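Local coordinates for hypothetical protein (Staphylococcus aureus subsp. aureus, PDB 2IL5) that is of unknown function but belongs to the Activator of Hsp90 ATPase homolog 1-like family, whose Bet v 1-like fold suggests a possible ligand-binding role, at residues G72-L84 / E88-P97. Sequence-based numbering, arbitrary orientation.
Sequences GKVNVIEGIYESL and EYVKMTIGMP
Thr93 meets Ile80 in a two-part grip. Its backbone N donates to Ile80 O at 2.9 Å, in the carbonyl plane. Its hydroxyl, not its carbonyl O, accepts the Ile80 amide. Thr93 OG1 lies between the backbone N and the carbonyl carbon (chi1 79°). There it accepts from Ile80 N at 3.1 Å and donates to Gly95 O at 2.6 Å. The side chain thus links Ile80 of the neighbouring strand to the loop that follows strand 89-94. Backbone bonding resumes at Gly95 N, which donates to Glu78 O at 2.8 Å. A sodium ion is bound close to Gly95.

Ile80 can be followed outward. CB sits near Thr93 OG1. CG1 packs on Pro97 CD, and CD1 reaches Met96 CE at 3.6 Å, the two side chains crossing at about a right angle. Met96 is a selenomethionine.

Tyr81, Leu84, Val90 and Met92 lie on one face of the sheet; Ser83 and Lys91 lie on the opposite one. Val90 CG1 comes to the edge of the Tyr81 ring. Selenomethionine Met92 runs beside Tyr81, pointing the same way, in an oblique Met-aromatic contact. Tyr30 of helix 26-32 touches both Leu84 and Val90.

Lys91 O accepts from two successive amides, Glu82 N at 2.7 Å and Ser83 N at 3.0 Å. A water links Glu82 OE1 with Lys91 NZ, whose direct salt bridge is to Glu107. Ser83 CB packs on Lys91 CB at 3.5 Å.

Glu82 and Ser83 opposite Lys91 form a classic beta bulge, set in an antiparallel hairpin within the curved sheet of a Bet v 1-like fold.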
ATOM      1  N   GLY A  72      -9.763   2.548 -21.707  1.00 42.93           N
ATOM      2  CA  GLY A  72      -8.946   1.402 -22.101  1.00 44.10           C
ATOM      3  C   GLY A  72      -7.587   1.316 -21.395  1.00 45.56           C
ATOM      4  O   GLY A  72      -6.966   0.242 -21.406  1.00 45.31           O
ATOM      5  N   LYS A  73      -7.123   2.421 -20.793  1.00 46.32           N
ATOM      6  CA  LYS A  73      -5.846   2.424 -20.065  1.00 48.28           C
ATOM      7  C   LYS A  73      -5.791   1.574 -18.810  1.00 48.52           C
ATOM      8  O   LYS A  73      -6.769   1.392 -18.081  1.00 48.80           O
ATOM      9  CB  LYS A  73      -5.258   3.810 -19.742  1.00 48.72           C
ATOM     10  CG  LYS A  73      -6.015   5.037 -20.166  1.00 51.86           C
ATOM     11  CD  LYS A  73      -6.092   6.013 -18.976  1.00 54.75           C
ATOM     12  CE  LYS A  73      -7.224   7.013 -19.200  1.00 55.50           C
ATOM     13  NZ  LYS A  73      -7.896   7.399 -17.933  1.00 56.99           N
ATOM     14  N   VAL A  74      -4.592   1.073 -18.573  1.00 49.15           N
ATOM     15  CA  VAL A  74      -4.322   0.132 -17.501  1.00 49.64           C
ATOM     16  C   VAL A  74      -3.242   0.692 -16.568  1.00 49.83           C
ATOM     17  O   VAL A  74      -2.371   1.478 -16.983  1.00 49.65           O
ATOM     18  CB  VAL A  74      -3.986  -1.276 -18.123  1.00 49.62           C
ATOM     19  CG1 VAL A  74      -3.121  -2.117 -17.250  1.00 49.90           C
ATOM     20  CG2 VAL A  74      -5.273  -2.020 -18.510  1.00 48.61           C
ATOM     21  N   ASN A  75      -3.363   0.331 -15.294  1.00 50.19           N
ATOM     22  CA  ASN A  75      -2.324   0.500 -14.290  1.00 50.24           C
ATOM     23  C   ASN A  75      -1.762  -0.858 -13.942  1.00 49.68           C
ATOM     24  O   ASN A  75      -2.523  -1.751 -13.566  1.00 48.32           O
ATOM     25  CB  ASN A  75      -2.903   1.091 -13.006  1.00 51.04           C
ATOM     26  CG  ASN A  75      -2.348   2.436 -12.701  1.00 54.87           C
ATOM     27  OD1 ASN A  75      -2.608   3.415 -13.430  1.00 54.80           O
ATOM     28  ND2 ASN A  75      -1.526   2.509 -11.615  1.00 59.48           N
ATOM     29  N   VAL A  76      -0.430  -0.995 -14.049  1.00 49.44           N
ATOM     30  CA  VAL A  76       0.278  -2.206 -13.619  1.00 48.36           C
ATOM     31  C   VAL A  76       1.075  -1.915 -12.337  1.00 48.14           C
ATOM     32  O   VAL A  76       1.857  -0.968 -12.255  1.00 48.02           O
ATOM     33  CB  VAL A  76       1.185  -2.811 -14.747  1.00 48.69           C
ATOM     34  CG1 VAL A  76       1.833  -4.092 -14.270  1.00 48.42           C
ATOM     35  CG2 VAL A  76       0.383  -3.068 -16.019  1.00 47.55           C
ATOM     36  N   ILE A  77       0.818  -2.720 -11.323  1.00 46.97           N
ATOM     37  CA  ILE A  77       1.439  -2.566 -10.058  1.00 45.86           C
ATOM     38  C   ILE A  77       2.072  -3.916  -9.744  1.00 46.23           C
ATOM     39  O   ILE A  77       1.404  -4.957  -9.732  1.00 46.57           O
ATOM     40  CB  ILE A  77       0.430  -2.122  -8.962  1.00 45.85           C
ATOM     41  CG1 ILE A  77      -0.328  -0.870  -9.401  1.00 45.27           C
ATOM     42  CG2 ILE A  77       1.100  -1.937  -7.590  1.00 43.06           C
ATOM     43  CD1 ILE A  77      -1.828  -1.102  -9.755  1.00 41.88           C
ATOM     44  N   GLU A  78       3.381  -3.891  -9.521  1.00 46.21           N
ATOM     45  CA  GLU A  78       4.157  -5.093  -9.219  1.00 45.13           C
ATOM     46  C   GLU A  78       5.094  -4.826  -8.075  1.00 43.29           C
ATOM     47  O   GLU A  78       5.534  -3.710  -7.886  1.00 42.38           O
ATOM     48  CB  GLU A  78       5.011  -5.496 -10.415  1.00 45.69           C
ATOM     49  CG  GLU A  78       4.238  -6.003 -11.593  1.00 48.89           C
ATOM     50  CD  GLU A  78       5.173  -6.487 -12.669  1.00 53.72           C
ATOM     51  OE1 GLU A  78       6.193  -5.785 -12.923  1.00 54.35           O
ATOM     52  OE2 GLU A  78       4.894  -7.562 -13.257  1.00 55.57           O
ATOM     53  N   GLY A  79       5.453  -5.879  -7.355  1.00 42.09           N
ATOM     54  CA  GLY A  79       6.426  -5.769  -6.296  1.00 40.49           C
ATOM     55  C   GLY A  79       6.657  -7.114  -5.669  1.00 41.09           C
ATOM     56  O   GLY A  79       6.252  -8.171  -6.192  1.00 40.55           O
ATOM     57  N   ILE A  80       7.270  -7.051  -4.504  1.00 41.47           N
ATOM     58  CA  ILE A  80       7.808  -8.210  -3.814  1.00 43.02           C
ATOM     59  C   ILE A  80       7.421  -8.170  -2.346  1.00 42.40           C
ATOM     60  O   ILE A  80       7.446  -7.104  -1.730  1.00 42.90           O
ATOM     61  CB  ILE A  80       9.387  -8.217  -3.924  1.00 42.39           C
ATOM     62  CG1 ILE A  80       9.845  -8.544  -5.339  1.00 42.77           C
ATOM     63  CG2 ILE A  80       9.987  -9.207  -2.980  1.00 46.17           C
ATOM     64  CD1 ILE A  80       9.323  -9.840  -5.828  1.00 43.60           C
ATOM     65  N   TYR A  81       7.093  -9.323  -1.774  1.00 42.09           N
ATOM     66  CA  TYR A  81       7.033  -9.415  -0.328  1.00 42.42           C
ATOM     67  C   TYR A  81       8.445  -9.598   0.208  1.00 42.98           C
ATOM     68  O   TYR A  81       9.155 -10.482  -0.219  1.00 43.91           O
ATOM     69  CB  TYR A  81       6.158 -10.566   0.088  1.00 43.15           C
ATOM     70  CG  TYR A  81       4.722 -10.329  -0.221  1.00 44.19           C
ATOM     71  CD1 TYR A  81       3.955  -9.517   0.620  1.00 45.02           C
ATOM     72  CD2 TYR A  81       4.125 -10.878  -1.387  1.00 43.60           C
ATOM     73  CE1 TYR A  81       2.630  -9.296   0.361  1.00 46.43           C
ATOM     74  CE2 TYR A  81       2.812 -10.642  -1.676  1.00 46.71           C
ATOM     75  CZ  TYR A  81       2.057  -9.848  -0.780  1.00 48.98           C
ATOM     76  OH  TYR A  81       0.728  -9.588  -0.998  1.00 49.68           O
ATOM     77  N   GLU A  82       8.886  -8.729   1.099  1.00 42.77           N
ATOM     78  CA  GLU A  82      10.211  -8.909   1.642  1.00 44.43           C
ATOM     79  C   GLU A  82      10.137  -9.622   2.994  1.00 44.12           C
ATOM     80  O   GLU A  82      10.949 -10.449   3.310  1.00 44.42           O
ATOM     81  CB  GLU A  82      10.965  -7.579   1.736  1.00 43.92           C
ATOM     82  CG  GLU A  82      10.921  -6.857   0.430  1.00 50.31           C
ATOM     83  CD  GLU A  82      12.150  -6.074   0.125  1.00 57.91           C
ATOM     84  OE1 GLU A  82      12.051  -4.828   0.234  1.00 62.34           O
ATOM     85  OE2 GLU A  82      13.193  -6.682  -0.234  1.00 58.75           O
ATOM     86  N   SER A  83       9.116  -9.309   3.758  1.00 45.23           N
ATOM     87  CA  SER A  83       9.001  -9.799   5.091  1.00 46.62           C
ATOM     88  C   SER A  83       7.528 -10.048   5.381  1.00 45.79           C
ATOM     89  O   SER A  83       6.684  -9.191   5.118  1.00 44.65           O
ATOM     90  CB  SER A  83       9.595  -8.778   6.052  1.00 46.95           C
ATOM     91  OG  SER A  83       9.710  -9.367   7.325  1.00 54.13           O
ATOM     92  N   LEU A  84       7.241 -11.256   5.881  1.00 45.97           N
ATOM     93  CA  LEU A  84       5.883 -11.707   6.239  1.00 44.85           C
ATOM     94  C   LEU A  84       5.958 -12.393   7.598  1.00 45.72           C
ATOM     95  O   LEU A  84       6.382 -13.549   7.714  1.00 45.04           O
ATOM     96  CB  LEU A  84       5.350 -12.711   5.197  1.00 44.19           C
ATOM     97  CG  LEU A  84       5.012 -12.121   3.819  1.00 45.35           C
ATOM     98  CD1 LEU A  84       4.785 -13.177   2.801  1.00 44.42           C
ATOM     99  CD2 LEU A  84       3.784 -11.198   3.904  1.00 43.39           C
ATOM    100  N   GLU A  88       1.436 -10.016  12.224  1.00 42.87           N
ATOM    101  CA  GLU A  88       2.365  -9.106  12.882  1.00 42.68           C
ATOM    102  C   GLU A  88       3.000  -8.065  11.955  1.00 42.03           C
ATOM    103  O   GLU A  88       3.118  -6.884  12.307  1.00 42.30           O
ATOM    104  CB  GLU A  88       3.454  -9.921  13.605  1.00 42.63           C
ATOM    105  CG  GLU A  88       4.379  -9.090  14.439  1.00 44.12           C
ATOM    106  CD  GLU A  88       5.489  -9.886  15.125  1.00 45.99           C
ATOM    107  OE1 GLU A  88       5.318 -11.115  15.359  1.00 47.52           O
ATOM    108  OE2 GLU A  88       6.527  -9.255  15.455  1.00 42.89           O
ATOM    109  N   TYR A  89       3.427  -8.481  10.773  1.00 41.28           N
ATOM    110  CA  TYR A  89       4.288  -7.588  10.013  1.00 41.18           C
ATOM    111  C   TYR A  89       4.374  -7.970   8.591  1.00 40.49           C
ATOM    112  O   TYR A  89       4.662  -9.117   8.257  1.00 40.93           O
ATOM    113  CB  TYR A  89       5.690  -7.504  10.650  1.00 41.22           C
ATOM    114  CG  TYR A  89       6.673  -6.520  10.029  1.00 42.18           C
ATOM    115  CD1 TYR A  89       6.397  -5.153   9.954  1.00 43.88           C
ATOM    116  CD2 TYR A  89       7.926  -6.959   9.579  1.00 44.63           C
ATOM    117  CE1 TYR A  89       7.326  -4.241   9.382  1.00 42.20           C
ATOM    118  CE2 TYR A  89       8.862  -6.071   9.034  1.00 45.15           C
ATOM    119  CZ  TYR A  89       8.553  -4.722   8.937  1.00 45.80           C
ATOM    120  OH  TYR A  89       9.498  -3.865   8.403  1.00 46.37           O
ATOM    121  N   VAL A  90       4.100  -6.979   7.758  1.00 39.82           N
ATOM    122  CA  VAL A  90       4.365  -7.069   6.334  1.00 39.44           C
ATOM    123  C   VAL A  90       5.337  -5.936   5.898  1.00 39.50           C
ATOM    124  O   VAL A  90       5.095  -4.755   6.166  1.00 38.81           O
ATOM    125  CB  VAL A  90       3.038  -7.006   5.480  1.00 39.67           C
ATOM    126  CG1 VAL A  90       3.354  -7.098   3.992  1.00 37.67           C
ATOM    127  CG2 VAL A  90       2.062  -8.098   5.868  1.00 37.49           C
ATOM    128  N   LYS A  91       6.455  -6.332   5.294  1.00 39.95           N
ATOM    129  CA  LYS A  91       7.334  -5.452   4.511  1.00 40.63           C
ATOM    130  C   LYS A  91       7.265  -5.884   3.046  1.00 41.74           C
ATOM    131  O   LYS A  91       7.516  -7.048   2.704  1.00 41.51           O
ATOM    132  CB  LYS A  91       8.771  -5.499   4.997  1.00 39.98           C
ATOM    133  CG  LYS A  91       9.737  -4.521   4.313  1.00 38.95           C
ATOM    134  CD  LYS A  91      11.163  -4.726   4.953  1.00 42.35           C
ATOM    135  CE  LYS A  91      12.310  -3.959   4.284  1.00 40.86           C
ATOM    136  NZ  LYS A  91      11.822  -2.591   3.790  1.00 42.63           N
HETATM  137  N   MSE A  92       6.879  -4.945   2.192  1.00 42.19           N
HETATM  138  CA  MSE A  92       6.742  -5.209   0.797  1.00 43.94           C
HETATM  139  C   MSE A  92       7.244  -4.009  -0.018  1.00 45.59           C
HETATM  140  O   MSE A  92       7.414  -2.894   0.525  1.00 45.63           O
HETATM  141  CB  MSE A  92       5.286  -5.593   0.461  1.00 43.45           C
HETATM  142  CG  MSE A  92       4.265  -4.518   0.695  1.00 43.64           C
HETATM  143 SE   MSE A  92       2.454  -5.102   0.626  0.70 47.02          SE
HETATM  144  CE  MSE A  92       2.448  -5.671  -1.225  1.00 42.80           C
ATOM    145  N   THR A  93       7.532  -4.263  -1.297  1.00 46.81           N
ATOM    146  CA  THR A  93       7.796  -3.203  -2.257  1.00 48.47           C
ATOM    147  C   THR A  93       6.599  -2.888  -3.183  1.00 50.47           C
ATOM    148  O   THR A  93       5.718  -3.748  -3.474  1.00 49.57           O
ATOM    149  CB  THR A  93       9.029  -3.446  -3.141  1.00 47.89           C
ATOM    150  OG1 THR A  93       8.704  -4.352  -4.196  1.00 47.36           O
ATOM    151  CG2 THR A  93      10.216  -3.951  -2.355  1.00 46.19           C
ATOM    152  N   ILE A  94       6.574  -1.619  -3.577  1.00 53.15           N
ATOM    153  CA  ILE A  94       5.785  -1.103  -4.707  1.00 56.46           C
ATOM    154  C   ILE A  94       6.835  -0.750  -5.746  1.00 57.77           C
ATOM    155  O   ILE A  94       7.651   0.132  -5.549  1.00 57.87           O
ATOM    156  CB  ILE A  94       5.007   0.138  -4.338  1.00 56.51           C
ATOM    157  CG1 ILE A  94       3.950  -0.196  -3.305  1.00 56.99           C
ATOM    158  CG2 ILE A  94       4.291   0.707  -5.584  1.00 61.01           C
ATOM    159  CD1 ILE A  94       2.554  -0.504  -3.941  1.00 57.87           C
ATOM    160  N   GLY A  95       6.882  -1.511  -6.825  1.00 60.30           N
ATOM    161  CA  GLY A  95       8.019  -1.422  -7.725  1.00 61.89           C
ATOM    162  C   GLY A  95       8.870  -2.659  -7.640  1.00 63.91           C
ATOM    163  O   GLY A  95       9.054  -3.261  -6.583  1.00 63.68           O
HETATM  164  N   MSE A  96       9.406  -3.020  -8.788  1.00 66.18           N
HETATM  165  CA  MSE A  96      10.071  -4.280  -8.974  1.00 68.20           C
HETATM  166  C   MSE A  96      11.611  -4.052  -8.877  1.00 69.78           C
HETATM  167  O   MSE A  96      12.187  -3.316  -9.697  1.00 70.55           O
HETATM  168  CB  MSE A  96       9.599  -4.831 -10.332  1.00 67.91           C
HETATM  169  CG  MSE A  96       9.599  -6.337 -10.478  1.00 67.95           C
HETATM  170 SE   MSE A  96       8.628  -7.377  -9.135  0.70 65.03          SE
HETATM  171  CE  MSE A  96       9.659  -9.040  -9.358  1.00 66.14           C
ATOM    172  N   PRO A  97      12.268  -4.626  -7.831  1.00 70.96           N
ATOM    173  CA  PRO A  97      13.720  -4.504  -7.636  1.00 71.22           C
ATOM    174  C   PRO A  97      14.518  -4.561  -8.929  1.00 71.62           C
ATOM    175  O   PRO A  97      15.672  -4.133  -8.961  1.00 72.13           O
ATOM    176  CB  PRO A  97      14.056  -5.722  -6.761  1.00 72.11           C
ATOM    177  CG  PRO A  97      12.799  -5.960  -5.931  1.00 71.75           C
ATOM    178  CD  PRO A  97      11.627  -5.393  -6.735  1.00 71.02           C
TER
HETATM  179  O   HOH W   1      10.300  -3.029   1.332  1.00 40.33           O